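Local coordinates for PRESAN domain-containing protein (Plasmodium falciparum, PDB 7D2W) that has no established function but, as a PHISTa-like member of the PRESAN family with a helical-bundle fold, probably acts by binding other proteins, at residues R65-L69 with F139-N144; I71-K75 with F155-I160; N125-S129 with F163-H167. All coordinates share one frame; numbering follows the deposited sequence. Where two conformers were deposited one is given.

Interaction 1: R65-L69 with F139-N144; sequences RTYLL and FYNLLN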
ATOM      1  N   ARG A  65      29.007 -10.919   4.140  1.00 39.06           N
ATOM      2  CA  ARG A  65      28.475  -9.971   3.162  1.00 39.54           C
ATOM      3  C   ARG A  65      27.885 -10.684   1.946  1.00 36.92           C
ATOM      4  O   ARG A  65      26.828 -10.280   1.440  1.00 40.92           O
ATOM      5  CB  ARG A  65      29.573  -8.992   2.735  1.00 50.43           C
ATOM      6  CG  ARG A  65      29.388  -8.440   1.329  1.00 53.42           C
ATOM      7  CD  ARG A  65      30.533  -7.540   0.924  1.00 62.66           C
ATOM      8  NE  ARG A  65      30.444  -6.255   1.601  1.00 64.56           N
ATOM      9  CZ  ARG A  65      30.139  -5.114   0.999  1.00 56.73           C
ATOM     10  NH1 ARG A  65      29.905  -5.089  -0.305  1.00 57.72           N
ATOM     11  NH2 ARG A  65      30.073  -4.000   1.706  1.00 61.37           N
ATOM     12  N   THR A  66      28.550 -11.749   1.466  1.00 34.54           N
ATOM     13  CA  THR A  66      27.992 -12.567   0.387  1.00 38.82           C
ATOM     14  C   THR A  66      26.579 -13.023   0.718  1.00 33.08           C
ATOM     15  O   THR A  66      25.686 -13.010  -0.139  1.00 36.68           O
ATOM     16  CB  THR A  66      28.872 -13.792   0.130  1.00 42.01           C
ATOM     17  OG1 THR A  66      30.122 -13.386  -0.429  1.00 42.33           O
ATOM     18  CG2 THR A  66      28.175 -14.766  -0.822  1.00 40.12           C
ATOM     19  N   TYR A  67      26.364 -13.440   1.959  1.00 38.38           N
ATOM     20  CA  TYR A  67      25.032 -13.838   2.393  1.00 34.88           C
ATOM     21  C   TYR A  67      24.078 -12.662   2.298  1.00 30.01           C
ATOM     22  O   TYR A  67      22.983 -12.768   1.734  1.00 29.79           O
ATOM     23  CB  TYR A  67      25.114 -14.375   3.825  1.00 39.99           C
ATOM     24  CG  TYR A  67      23.949 -15.215   4.312  1.00 35.09           C
ATOM     25  CD1 TYR A  67      22.678 -15.086   3.766  1.00 42.05           C
ATOM     26  CD2 TYR A  67      24.122 -16.109   5.353  1.00 32.08           C
ATOM     27  CE1 TYR A  67      21.621 -15.838   4.239  1.00 36.81           C
ATOM     28  CE2 TYR A  67      23.079 -16.865   5.835  1.00 31.93           C
ATOM     29  CZ  TYR A  67      21.827 -16.726   5.280  1.00 33.53           C
ATOM     30  OH  TYR A  67      20.777 -17.473   5.767  1.00 37.11           O
ATOM     31  N   LEU A  68      24.496 -11.512   2.833  1.00 33.61           N
ATOM     32  CA  LEU A  68      23.659 -10.320   2.776  1.00 33.78           C
ATOM     33  C   LEU A  68      23.330  -9.926   1.339  1.00 38.18           C
ATOM     34  O   LEU A  68      22.203  -9.496   1.052  1.00 28.47           O
ATOM     35  CB  LEU A  68      24.359  -9.176   3.509  1.00 28.97           C
ATOM     36  CG  LEU A  68      24.332  -9.382   5.026  1.00 36.50           C
ATOM     37  CD1 LEU A  68      25.079  -8.264   5.736  1.00 42.94           C
ATOM     38  CD2 LEU A  68      22.891  -9.476   5.533  1.00 31.94           C
ATOM     39  N   LEU A  69      24.292 -10.072   0.415  1.00 33.89           N
ATOM     40  CA  LEU A  69      24.012  -9.711  -0.974  1.00 34.15           C
ATOM     41  C   LEU A  69      23.030 -10.685  -1.608  1.00 28.99           C
ATOM     42  O   LEU A  69      22.194 -10.290  -2.426  1.00 27.46           O
ATOM     43  CB  LEU A  69      25.311  -9.658  -1.784  1.00 35.99           C
ATOM     44  CG  LEU A  69      26.315  -8.607  -1.286  1.00 37.59           C
ATOM     45  CD1 LEU A  69      27.708  -8.771  -1.884  1.00 43.17           C
ATOM     46  CD2 LEU A  69      25.762  -7.219  -1.556  1.00 37.18           C
ATOM     47  N   PHE A 139      21.304   0.419   0.804  1.00 29.95           N
ATOM     48  CA  PHE A 139      21.702  -0.883   1.331  1.00 29.67           C
ATOM     49  C   PHE A 139      23.220  -0.994   1.457  1.00 31.92           C
ATOM     50  O   PHE A 139      23.737  -1.426   2.495  1.00 33.72           O
ATOM     51  CB  PHE A 139      21.148  -1.990   0.427  1.00 28.86           C
ATOM     52  CG  PHE A 139      21.496  -3.377   0.872  1.00 29.30           C
ATOM     53  CD1 PHE A 139      21.042  -3.866   2.087  1.00 35.96           C
ATOM     54  CD2 PHE A 139      22.253  -4.204   0.062  1.00 33.63           C
ATOM     55  CE1 PHE A 139      21.350  -5.148   2.493  1.00 33.73           C
ATOM     56  CE2 PHE A 139      22.560  -5.497   0.460  1.00 38.86           C
ATOM     57  CZ  PHE A 139      22.103  -5.965   1.680  1.00 33.03           C
ATOM     58  N   TYR A 140      23.953  -0.609   0.411  1.00 32.83           N
ATOM     59  CA  TYR A 140      25.408  -0.703   0.468  1.00 34.67           C
ATOM     60  C   TYR A 140      25.986   0.217   1.537  1.00 40.17           C
ATOM     61  O   TYR A 140      26.970  -0.132   2.201  1.00 38.26           O
ATOM     62  CB  TYR A 140      26.001  -0.403  -0.908  1.00 33.87           C
ATOM     63  CG  TYR A 140      26.080  -1.630  -1.779  1.00 39.23           C
ATOM     64  CD1 TYR A 140      27.167  -2.495  -1.698  1.00 50.06           C
ATOM     65  CD2 TYR A 140      25.070  -1.929  -2.679  1.00 40.33           C
ATOM     66  CE1 TYR A 140      27.240  -3.625  -2.497  1.00 57.52           C
ATOM     67  CE2 TYR A 140      25.130  -3.056  -3.477  1.00 43.08           C
ATOM     68  CZ  TYR A 140      26.213  -3.898  -3.386  1.00 58.24           C
ATOM     69  OH  TYR A 140      26.271  -5.014  -4.186  1.00 58.48           O
ATOM     70  N   ASN A 141      25.385   1.390   1.732  1.00 37.41           N
ATOM     71  CA  ASN A 141      25.861   2.276   2.788  1.00 39.15           C
ATOM     72  C   ASN A 141      25.654   1.653   4.164  1.00 37.61           C
ATOM     73  O   ASN A 141      26.530   1.742   5.030  1.00 35.78           O
ATOM     74  CB  ASN A 141      25.175   3.637   2.675  1.00 49.65           C
ATOM     75  CG  ASN A 141      25.613   4.404   1.432  1.00 65.50           C
ATOM     76  OD1 ASN A 141      26.364   3.884   0.606  1.00 72.08           O
ATOM     77  ND2 ASN A 141      25.143   5.639   1.295  1.00 68.90           N
ATOM     78  N   LEU A 142      24.511   1.003   4.380  1.00 33.49           N
ATOM     79  CA  LEU A 142      24.282   0.282   5.627  1.00 37.05           C
ATOM     80  C   LEU A 142      25.332  -0.795   5.839  1.00 42.60           C
ATOM     81  O   LEU A 142      25.883  -0.934   6.935  1.00 49.21           O
ATOM     82  CB  LEU A 142      22.894  -0.343   5.609  1.00 40.31           C
ATOM     83  CG  LEU A 142      22.094  -0.329   6.900  1.00 47.61           C
ATOM     84  CD1 LEU A 142      22.084   1.059   7.503  1.00 40.00           C
ATOM     85  CD2 LEU A 142      20.691  -0.762   6.571  1.00 44.54           C
ATOM     86  N   LEU A 143      25.607  -1.580   4.799  1.00 36.99           N
ATOM     87  CA  LEU A 143      26.621  -2.623   4.909  1.00 41.88           C
ATOM     88  C   LEU A 143      27.974  -2.030   5.280  1.00 50.95           C
ATOM     89  O   LEU A 143      28.648  -2.508   6.201  1.00 50.43           O
ATOM     90  CB  LEU A 143      26.727  -3.396   3.594  1.00 41.64           C
ATOM     91  CG  LEU A 143      25.526  -4.240   3.159  1.00 47.24           C
ATOM     92  CD1 LEU A 143      25.948  -5.234   2.099  1.00 45.57           C
ATOM     93  CD2 LEU A 143      24.868  -4.942   4.340  1.00 54.23           C
ATOM     94  N   ASN A 144      28.383  -0.980   4.570  1.00 46.82           N
ATOM     95  CA  ASN A 144      29.735  -0.465   4.741  1.00 48.82           C
ATOM     96  C   ASN A 144      29.935   0.149   6.120  1.00 57.37           C
ATOM     97  O   ASN A 144      31.050   0.122   6.648  1.00 72.95           O
ATOM     98  CB  ASN A 144      30.052   0.539   3.627  1.00 48.83           C
ATOM     99  CG  ASN A 144      30.117  -0.120   2.251  1.00 56.49           C
ATOM    100  OD1 ASN A 144      30.328  -1.328   2.141  1.00 59.39           O
ATOM    101  ND2 ASN A 144      29.932   0.674   1.198  1.00 53.99           N
TER
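The amide oxygen OD1 of Asn-144 receives NH2 of Arg-65 at 2.7 Å, but the bond is weak, because the N-H...O angle is 120° although the distance is short. Guanidinium and amide planes lie within 8° of each other, and the amide meets the guanidinium at its edge. The arginine reaches this far with CG anti to the backbone N and a bend at chi3. Two other side chains border its head group: CD1 of Leu-143 sits over one face, near the centre, while NH1 of Arg-65 lies 3.7 Å from CE1 of Tyr-140, at the edge of the phenol ring.

Deeper in, the side chains of Leu-68 and Leu-143 run antiparallel alongside one another, with CD1 of Leu-68 3.6 Å from CD2 of Leu-143. The Phe-139 ring turns its edge to the backbone, its CZ 3.6 Å from the carbonyl O of Leu-68. Leu-69 closes the row: its side chain lies nearly perpendicular to that of Tyr-140, and CD2 of Leu-69 comes within 3.5 Å of the Tyr-140 OH.

The axes of the two short segments make 160° between their N-to-C directions, close to antiparallel, and approach to 11.9 Å, too wide for the two backbones to touch each other, so side chains fill the gap. This is antiparallel packing in a helical bundle, an apolar interior bordered by an exposed arginine-asparagine pair.

Interaction 2: I71-K75 with F155-I160; sequences IWNHK and FIRSCI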
ATOM      1  N   ILE A  71      20.611 -12.247   0.027  0.52 26.39           N
ATOM      2  CA  ILE A  71      19.305 -11.824   0.538  0.52 25.34           C
ATOM      3  C   ILE A  71      18.767 -10.641  -0.264  0.52 27.22           C
ATOM      4  O   ILE A  71      17.586 -10.612  -0.634  0.52 27.12           O
ATOM      5  CB  ILE A  71      19.418 -11.486   2.038  0.52 28.30           C
ATOM      6  CG1 ILE A  71      19.519 -12.769   2.866  0.52 32.77           C
ATOM      7  CG2 ILE A  71      18.253 -10.629   2.499  0.52 26.66           C
ATOM      8  CD1 ILE A  71      20.212 -12.565   4.194  0.52 28.77           C
ATOM      9  N   TRP A  72      19.619  -9.653  -0.556  1.00 26.42           N
ATOM     10  CA  TRP A  72      19.172  -8.501  -1.340  1.00 25.50           C
ATOM     11  C   TRP A  72      18.707  -8.901  -2.747  1.00 28.16           C
ATOM     12  O   TRP A  72      17.754  -8.322  -3.279  1.00 30.30           O
ATOM     13  CB  TRP A  72      20.295  -7.465  -1.412  1.00 28.16           C
ATOM     14  CG  TRP A  72      19.883  -6.123  -1.950  1.00 30.31           C
ATOM     15  CD1 TRP A  72      20.288  -5.553  -3.128  1.00 25.95           C
ATOM     16  CD2 TRP A  72      18.996  -5.176  -1.332  1.00 25.85           C
ATOM     17  NE1 TRP A  72      19.708  -4.315  -3.273  1.00 26.54           N
ATOM     18  CE2 TRP A  72      18.917  -4.059  -2.189  1.00 24.47           C
ATOM     19  CE3 TRP A  72      18.270  -5.162  -0.133  1.00 22.31           C
ATOM     20  CZ2 TRP A  72      18.137  -2.943  -1.895  1.00 26.59           C
ATOM     21  CZ3 TRP A  72      17.491  -4.045   0.159  1.00 26.74           C
ATOM     22  CH2 TRP A  72      17.445  -2.948  -0.715  1.00 23.68           C
ATOM     23  N   ASN A  73      19.370  -9.878  -3.371  1.00 28.09           N
ATOM     24  CA  ASN A  73      18.897 -10.347  -4.670  1.00 30.86           C
ATOM     25  C   ASN A  73      17.510 -10.973  -4.557  1.00 30.17           C
ATOM     26  O   ASN A  73      16.668 -10.784  -5.439  1.00 29.69           O
ATOM     27  CB  ASN A  73      19.891 -11.345  -5.274  1.00 32.49           C
ATOM     28  CG  ASN A  73      21.183 -10.681  -5.701  1.00 51.65           C
ATOM     29  OD1 ASN A  73      21.219  -9.471  -5.937  1.00 60.27           O
ATOM     30  ND2 ASN A  73      22.251 -11.468  -5.809  1.00 63.81           N
ATOM     31  N   HIS A  74      17.249 -11.729  -3.485  1.00 25.97           N
ATOM     32  CA  HIS A  74      15.898 -12.242  -3.270  1.00 23.94           C
ATOM     33  C   HIS A  74      14.905 -11.098  -3.040  1.00 26.30           C
ATOM     34  O   HIS A  74      13.753 -11.172  -3.480  1.00 28.26           O
ATOM     35  CB  HIS A  74      15.869 -13.213  -2.083  1.00 27.69           C
ATOM     36  CG  HIS A  74      16.554 -14.524  -2.344  1.00 28.87           C
ATOM     37  ND1 HIS A  74      16.082 -15.457  -3.247  1.00 33.15           N
ATOM     38  CD2 HIS A  74      17.686 -15.051  -1.813  1.00 29.31           C
ATOM     39  CE1 HIS A  74      16.898 -16.499  -3.264  1.00 35.72           C
ATOM     40  NE2 HIS A  74      17.882 -16.276  -2.409  1.00 29.01           N
ATOM     41  N   LYS A  75      15.324 -10.047  -2.332  1.00 27.54           N
ATOM     42  CA  LYS A  75      14.470  -8.865  -2.185  1.00 26.37           C
ATOM     43  C   LYS A  75      14.136  -8.266  -3.548  1.00 24.56           C
ATOM     44  O   LYS A  75      12.973  -7.955  -3.837  1.00 24.79           O
ATOM     45  CB  LYS A  75      15.157  -7.828  -1.289  1.00 24.34           C
ATOM     46  CG  LYS A  75      14.391  -6.489  -1.186  1.00 22.81           C
ATOM     47  CD  LYS A  75      14.932  -5.458  -2.174  1.00 26.70           C
ATOM     48  CE  LYS A  75      14.220  -4.101  -2.038  1.00 26.64           C
ATOM     49  NZ  LYS A  75      14.672  -3.204  -3.145  1.00 27.47           N
ATOM     50  N   PHE A 155      15.638  -2.506   7.734  1.00 26.25           N
ATOM     51  CA  PHE A 155      15.823  -1.754   6.497  1.00 29.02           C
ATOM     52  C   PHE A 155      15.273  -2.531   5.302  1.00 26.96           C
ATOM     53  O   PHE A 155      14.539  -1.981   4.469  1.00 25.24           O
ATOM     54  CB  PHE A 155      17.303  -1.422   6.305  1.00 24.46           C
ATOM     55  CG  PHE A 155      17.644  -0.986   4.912  1.00 24.58           C
ATOM     56  CD1 PHE A 155      17.476   0.337   4.523  1.00 31.26           C
ATOM     57  CD2 PHE A 155      18.108  -1.910   3.982  1.00 33.34           C
ATOM     58  CE1 PHE A 155      17.780   0.738   3.235  1.00 36.33           C
ATOM     59  CE2 PHE A 155      18.408  -1.527   2.696  1.00 29.49           C
ATOM     60  CZ  PHE A 155      18.247  -0.182   2.320  1.00 32.13           C
ATOM     61  N   ILE A 156      15.606  -3.826   5.207  1.00 24.50           N
ATOM     62  CA  ILE A 156      15.182  -4.597   4.041  1.00 25.87           C
ATOM     63  C   ILE A 156      13.666  -4.734   4.018  1.00 30.95           C
ATOM     64  O   ILE A 156      13.025  -4.549   2.968  1.00 23.79           O
ATOM     65  CB  ILE A 156      15.877  -5.975   4.008  1.00 24.35           C
ATOM     66  CG1 ILE A 156      17.392  -5.820   3.845  1.00 26.68           C
ATOM     67  CG2 ILE A 156      15.314  -6.828   2.853  1.00 26.32           C
ATOM     68  CD1 ILE A 156      18.175  -7.149   4.061  1.00 26.85           C
ATOM     69  N   ARG A 157      13.053  -5.058   5.166  0.54 24.43           N
ATOM     70  CA  ARG A 157      11.596  -5.173   5.211  0.54 28.48           C
ATOM     71  C   ARG A 157      10.940  -3.833   4.892  0.54 28.67           C
ATOM     72  O   ARG A 157       9.934  -3.779   4.177  0.54 26.93           O
ATOM     73  CB  ARG A 157      11.134  -5.706   6.578  0.54 30.62           C
ATOM     74  CG  ARG A 157       9.598  -5.928   6.706  0.54 37.09           C
ATOM     75  CD  ARG A 157       9.212  -7.163   7.560  0.54 34.84           C
ATOM     76  NE  ARG A 157       7.825  -7.602   7.344  0.54 21.61           N
ATOM     77  CZ  ARG A 157       7.279  -8.671   7.923  0.54 32.49           C
ATOM     78  NH1 ARG A 157       6.006  -9.014   7.667  0.54 26.22           N
ATOM     79  NH2 ARG A 157       8.008  -9.416   8.752  0.54 32.30           N
ATOM     80  N   SER A 158      11.525  -2.731   5.372  1.00 24.44           N
ATOM     81  CA  SER A 158      10.951  -1.421   5.062  1.00 26.53           C
ATOM     82  C   SER A 158      11.092  -1.068   3.585  1.00 26.67           C
ATOM     83  O   SER A 158      10.216  -0.394   3.036  1.00 26.00           O
ATOM     84  CB  SER A 158      11.581  -0.332   5.942  1.00 30.93           C
ATOM     85  OG  SER A 158      10.965  -0.377   7.219  1.00 35.89           O
ATOM     86  N   CYS A 159      12.166  -1.517   2.921  1.00 23.26           N
ATOM     87  CA  CYS A 159      12.279  -1.309   1.478  1.00 24.44           C
ATOM     88  C   CYS A 159      11.183  -2.047   0.716  1.00 26.79           C
ATOM     89  O   CYS A 159      10.633  -1.527  -0.258  1.00 26.03           O
ATOM     90  CB  CYS A 159      13.650  -1.768   0.987  1.00 24.42           C
ATOM     91  SG  CYS A 159      14.938  -0.581   1.373  1.00 27.77           S
ATOM     92  N   ILE A 160      10.871  -3.273   1.128  1.00 21.93           N
ATOM     93  CA  ILE A 160       9.791  -4.003   0.474  1.00 20.68           C
ATOM     94  C   ILE A 160       8.460  -3.300   0.717  1.00 28.89           C
ATOM     95  O   ILE A 160       7.657  -3.131  -0.213  1.00 27.24           O
ATOM     96  CB  ILE A 160       9.799  -5.469   0.950  1.00 20.86           C
ATOM     97  CG1 ILE A 160      11.063  -6.152   0.412  1.00 21.22           C
ATOM     98  CG2 ILE A 160       8.537  -6.236   0.456  1.00 25.07           C
ATOM     99  CD1 ILE A 160      11.328  -7.511   1.058  1.00 23.90           C
TER
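The helical segments 71-75 and 155-160 run nearly parallel, with axes 13° apart in direction and 11.1 Å apart at closest approach, and Lys-75 and Ile-160 have the nearest CA atoms. Contact rests on side chains alone, with no hydrogen bond across the pair.

Trp-72 brings its six-membered ring to the second helix with CG anti to the backbone N. Its plane is only 19° from that of the Phe-155 ring, but the centroids are 5.8 Å apart, so the two rings are slid aside and barely overlap; the touch is between CZ3 of Trp-72 and CE2 of Phe-155. Other groups meet the indole edge: SG of Cys-159 lies 4.0 Å from CH2 of Trp-72, and the direction to it from the six-membered ring's centroid is 90° off the ring normal, which makes a sulfur-aromatic contact in the ring plane; CG1 of Ile-156 approaches the same rim.

The lysine is buried, and its methylene groups do the packing. The Lys-75 and Ile-160 side chains pass with opposite headings, CG of Lys-75 3.7 Å from CG1 of Ile-160; CE of Lys-75 lies 3.9 Å from CB of Cys-159. A bend at chi2 carries CD over one face of the Trp-72 indole, toward the rim, and leads NZ on to its hydrogen bond with Gln-135. On the other flank, CG2 of Ile-71 and CD1 of Ile-156 meet at 3.8 Å, the two side chains nearly perpendicular.

Helix 117-144 packs alongside: Thr-136 takes the hydrogen bond of the indole NE1, and Phe-139 stacks on Trp-72. Helix 49-58 adds Phe-56, which touches both Ile-71 and Ile-156, so the pair is embedded among all the other helices of the chain.

Interaction 3: N125-S129 with F163-H167; sequences NMMVS and FDKLH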
ATOM      1  N   ASN A 125       7.782   2.225 -15.009  1.00 25.01           N
ATOM      2  CA  ASN A 125       9.135   1.686 -15.028  1.00 25.59           C
ATOM      3  C   ASN A 125      10.156   2.702 -14.523  1.00 26.98           C
ATOM      4  O   ASN A 125      11.116   2.337 -13.836  1.00 27.10           O
ATOM      5  CB  ASN A 125       9.462   1.195 -16.436  1.00 31.11           C
ATOM      6  CG  ASN A 125       8.782  -0.140 -16.739  1.00 40.18           C
ATOM      7  OD1 ASN A 125       8.981  -1.114 -16.018  1.00 35.90           O
ATOM      8  ND2 ASN A 125       7.943  -0.172 -17.766  1.00 41.41           N
ATOM      9  N   MET A 126       9.963   3.987 -14.826  1.00 27.66           N
ATOM     10  CA  MET A 126      10.883   4.990 -14.287  1.00 27.82           C
ATOM     11  C   MET A 126      10.782   5.098 -12.763  1.00 31.54           C
ATOM     12  O   MET A 126      11.804   5.230 -12.077  1.00 29.83           O
ATOM     13  CB  MET A 126      10.618   6.348 -14.934  1.00 27.81           C
ATOM     14  CG  MET A 126      11.692   7.357 -14.601  1.00 41.98           C
ATOM     15  SD  MET A 126      13.309   7.013 -15.315  1.00 48.59           S
ATOM     16  CE  MET A 126      12.841   6.290 -16.885  1.00 36.27           C
ATOM     17  N   MET A 127       9.567   5.069 -12.211  1.00 29.53           N
ATOM     18  CA  MET A 127       9.432   5.138 -10.756  1.00 28.72           C
ATOM     19  C   MET A 127      10.066   3.915 -10.089  1.00 29.47           C
ATOM     20  O   MET A 127      10.825   4.052  -9.121  1.00 28.46           O
ATOM     21  CB  MET A 127       7.958   5.275 -10.352  1.00 23.80           C
ATOM     22  CG  MET A 127       7.306   6.639 -10.728  1.00 27.03           C
ATOM     23  SD  MET A 127       8.183   8.056 -10.040  1.00 29.75           S
ATOM     24  CE  MET A 127       7.811   7.848  -8.282  1.00 27.81           C
ATOM     25  N   VAL A 128       9.793   2.710 -10.599  1.00 26.56           N
ATOM     26  CA  VAL A 128      10.315   1.526  -9.904  1.00 31.63           C
ATOM     27  C   VAL A 128      11.821   1.398 -10.111  1.00 30.50           C
ATOM     28  O   VAL A 128      12.557   1.035  -9.182  1.00 30.25           O
ATOM     29  CB  VAL A 128       9.563   0.232 -10.297  1.00 31.58           C
ATOM     30  CG1 VAL A 128       8.074   0.330  -9.947  1.00 23.30           C
ATOM     31  CG2 VAL A 128       9.768  -0.149 -11.756  1.00 35.75           C
ATOM     32  N   SER A 129      12.319   1.715 -11.305  1.00 29.97           N
ATOM     33  CA  SER A 129      13.752   1.557 -11.511  1.00 33.83           C
ATOM     34  C   SER A 129      14.532   2.569 -10.675  1.00 33.72           C
ATOM     35  O   SER A 129      15.585   2.235 -10.117  1.00 33.95           O
ATOM     36  CB  SER A 129      14.101   1.662 -12.997  1.00 33.42           C
ATOM     37  OG  SER A 129      13.991   3.008 -13.414  1.00 33.24           O
ATOM     38  N   PHE A 163       8.250  -0.385  -1.615  1.00 24.79           N
ATOM     39  CA  PHE A 163       7.873  -0.815  -2.963  1.00 22.80           C
ATOM     40  C   PHE A 163       6.390  -1.162  -3.044  1.00 26.14           C
ATOM     41  O   PHE A 163       5.736  -0.895  -4.061  1.00 25.55           O
ATOM     42  CB  PHE A 163       8.728  -2.016  -3.399  1.00 24.47           C
ATOM     43  CG  PHE A 163       9.688  -1.678  -4.496  1.00 23.78           C
ATOM     44  CD1 PHE A 163       9.239  -1.576  -5.807  1.00 27.44           C
ATOM     45  CD2 PHE A 163      11.027  -1.412  -4.217  1.00 27.24           C
ATOM     46  CE1 PHE A 163      10.117  -1.225  -6.829  1.00 28.53           C
ATOM     47  CE2 PHE A 163      11.919  -1.062  -5.238  1.00 26.43           C
ATOM     48  CZ  PHE A 163      11.462  -0.960  -6.537  1.00 28.28           C
ATOM     49  N   ASP A 164       5.843  -1.782  -1.993  1.00 24.94           N
ATOM     50  CA  ASP A 164       4.415  -2.061  -1.996  1.00 24.80           C
ATOM     51  C   ASP A 164       3.609  -0.766  -2.040  1.00 21.09           C
ATOM     52  O   ASP A 164       2.577  -0.694  -2.723  1.00 26.36           O
ATOM     53  CB  ASP A 164       4.025  -2.882  -0.768  1.00 28.92           C
ATOM     54  CG  ASP A 164       4.526  -4.313  -0.833  1.00 35.27           C
ATOM     55  OD1 ASP A 164       4.950  -4.777  -1.931  1.00 30.44           O
ATOM     56  OD2 ASP A 164       4.484  -4.977   0.229  1.00 28.92           O
ATOM     57  N   LYS A 165       4.063   0.262  -1.322  1.00 21.96           N
ATOM     58  CA  LYS A 165       3.353   1.539  -1.358  1.00 27.09           C
ATOM     59  C   LYS A 165       3.475   2.192  -2.726  1.00 29.92           C
ATOM     60  O   LYS A 165       2.504   2.764  -3.231  1.00 33.49           O
ATOM     61  CB  LYS A 165       3.859   2.489  -0.271  1.00 24.81           C
ATOM     62  CG  LYS A 165       3.358   3.948  -0.476  1.00 34.11           C
ATOM     63  CD  LYS A 165       2.849   4.613   0.780  1.00 44.10           C
ATOM     64  CE  LYS A 165       2.292   6.023   0.481  1.00 41.93           C
ATOM     65  NZ  LYS A 165       1.000   6.059  -0.310  1.00 32.87           N
ATOM     66  N   LEU A 166       4.655   2.113  -3.351  1.00 26.20           N
ATOM     67  CA  LEU A 166       4.787   2.669  -4.694  1.00 25.04           C
ATOM     68  C   LEU A 166       3.872   1.941  -5.672  1.00 24.39           C
ATOM     69  O   LEU A 166       3.187   2.576  -6.479  1.00 25.08           O
ATOM     70  CB  LEU A 166       6.249   2.614  -5.163  1.00 25.27           C
ATOM     71  CG  LEU A 166       6.470   2.987  -6.635  1.00 30.09           C
ATOM     72  CD1 LEU A 166       6.033   4.401  -6.907  1.00 25.17           C
ATOM     73  CD2 LEU A 166       7.932   2.797  -7.038  1.00 31.21           C
ATOM     74  N   HIS A 167       3.834   0.605  -5.608  1.00 23.14           N
ATOM     75  CA  HIS A 167       2.951  -0.143  -6.501  1.00 30.33           C
ATOM     76  C   HIS A 167       1.490   0.227  -6.260  1.00 31.45           C
ATOM     77  O   HIS A 167       0.692   0.296  -7.200  1.00 26.93           O
ATOM     78  CB  HIS A 167       3.157  -1.647  -6.312  1.00 32.13           C
ATOM     79  CG  HIS A 167       4.456  -2.156  -6.857  1.00 27.43           C
ATOM     80  ND1 HIS A 167       5.102  -3.252  -6.331  1.00 26.62           N
ATOM     81  CD2 HIS A 167       5.224  -1.721  -7.884  1.00 28.41           C
ATOM     82  CE1 HIS A 167       6.215  -3.472  -7.009  1.00 26.52           C
ATOM     83  NE2 HIS A 167       6.314  -2.555  -7.955  1.00 30.01           N
TER
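Val-128 and Leu-166 carry most of this contact, which joins two antiparallel helices of the bundle. The segment axes run at 170° to one another and come within 10.9 Å, and Val-128 and Leu-166 are also the pair whose CA atoms lie nearest, 7.7 Å apart.

CG1 of Val-128 touches Leu-166, His-167 and the Phe-163 ring. CG1 of Val-128 is 3.8 Å from CD2 of Leu-166, with the side chains set almost square to each other, and it also rests at the edge of the His-167 ring, 3.9 Å from NE2. That nitrogen is hydrogen-bonded to Thr-83 of helix 65-93, a bond that ties the imidazole to a third helix while its rim packs against the valine. CB of Val-128 meets the Phe-163 ring at CE1, 3.8 Å away.

Leu-166 holds CG anti to the backbone N (chi1 172°), and its two methyls fork towards the other helix. CD2 of Leu-166 serves Val-128 and also approaches the carbonyl O of Met-127, whereas CD1 packs 4.0 Å from CB of Met-127. The methionine chain bends at both chi2 and chi3, and this fold of the chain brings its CE methyl back to CD1 as well. Met-127 is exposed, so this flank lies nearer the surface than the buried Val-128.

Phe-163 is buried on the inner flank, where Lys-75 and Cys-79 of helix 65-93 touch it, along with Leu-131 and Gln-135 of helix 117-144. No hydrogen bond joins the two segments; the carbonyl O of Val-128 faces the ring edge of Phe-163, 3.5 Å from its CZ and near the ring plane.

Three helices, 65-93, 117-144 and 149-181, are joined pairwise: interaction 1 links the first and second, interaction 2 the first and third, interaction 3 the second and third. Their segments follow in the order 65-69, 71-75, 125-129, 139-144, 155-160, 163-167, so the contacts cross in chain order. Interactions 1 and 2 have centres about 11 Å apart and touch directly, CE2 of Phe-139 lying 3.5 Å from CB of Trp-72. The centres of interactions 2 and 3 are about 14 Å apart, meeting where Lys-75 reaches Phe-163. Interactions 1 and 3 are about 22 Å apart between centres and do not touch. Together they distribute helix packing along the bundle, with interaction 2 touching both others.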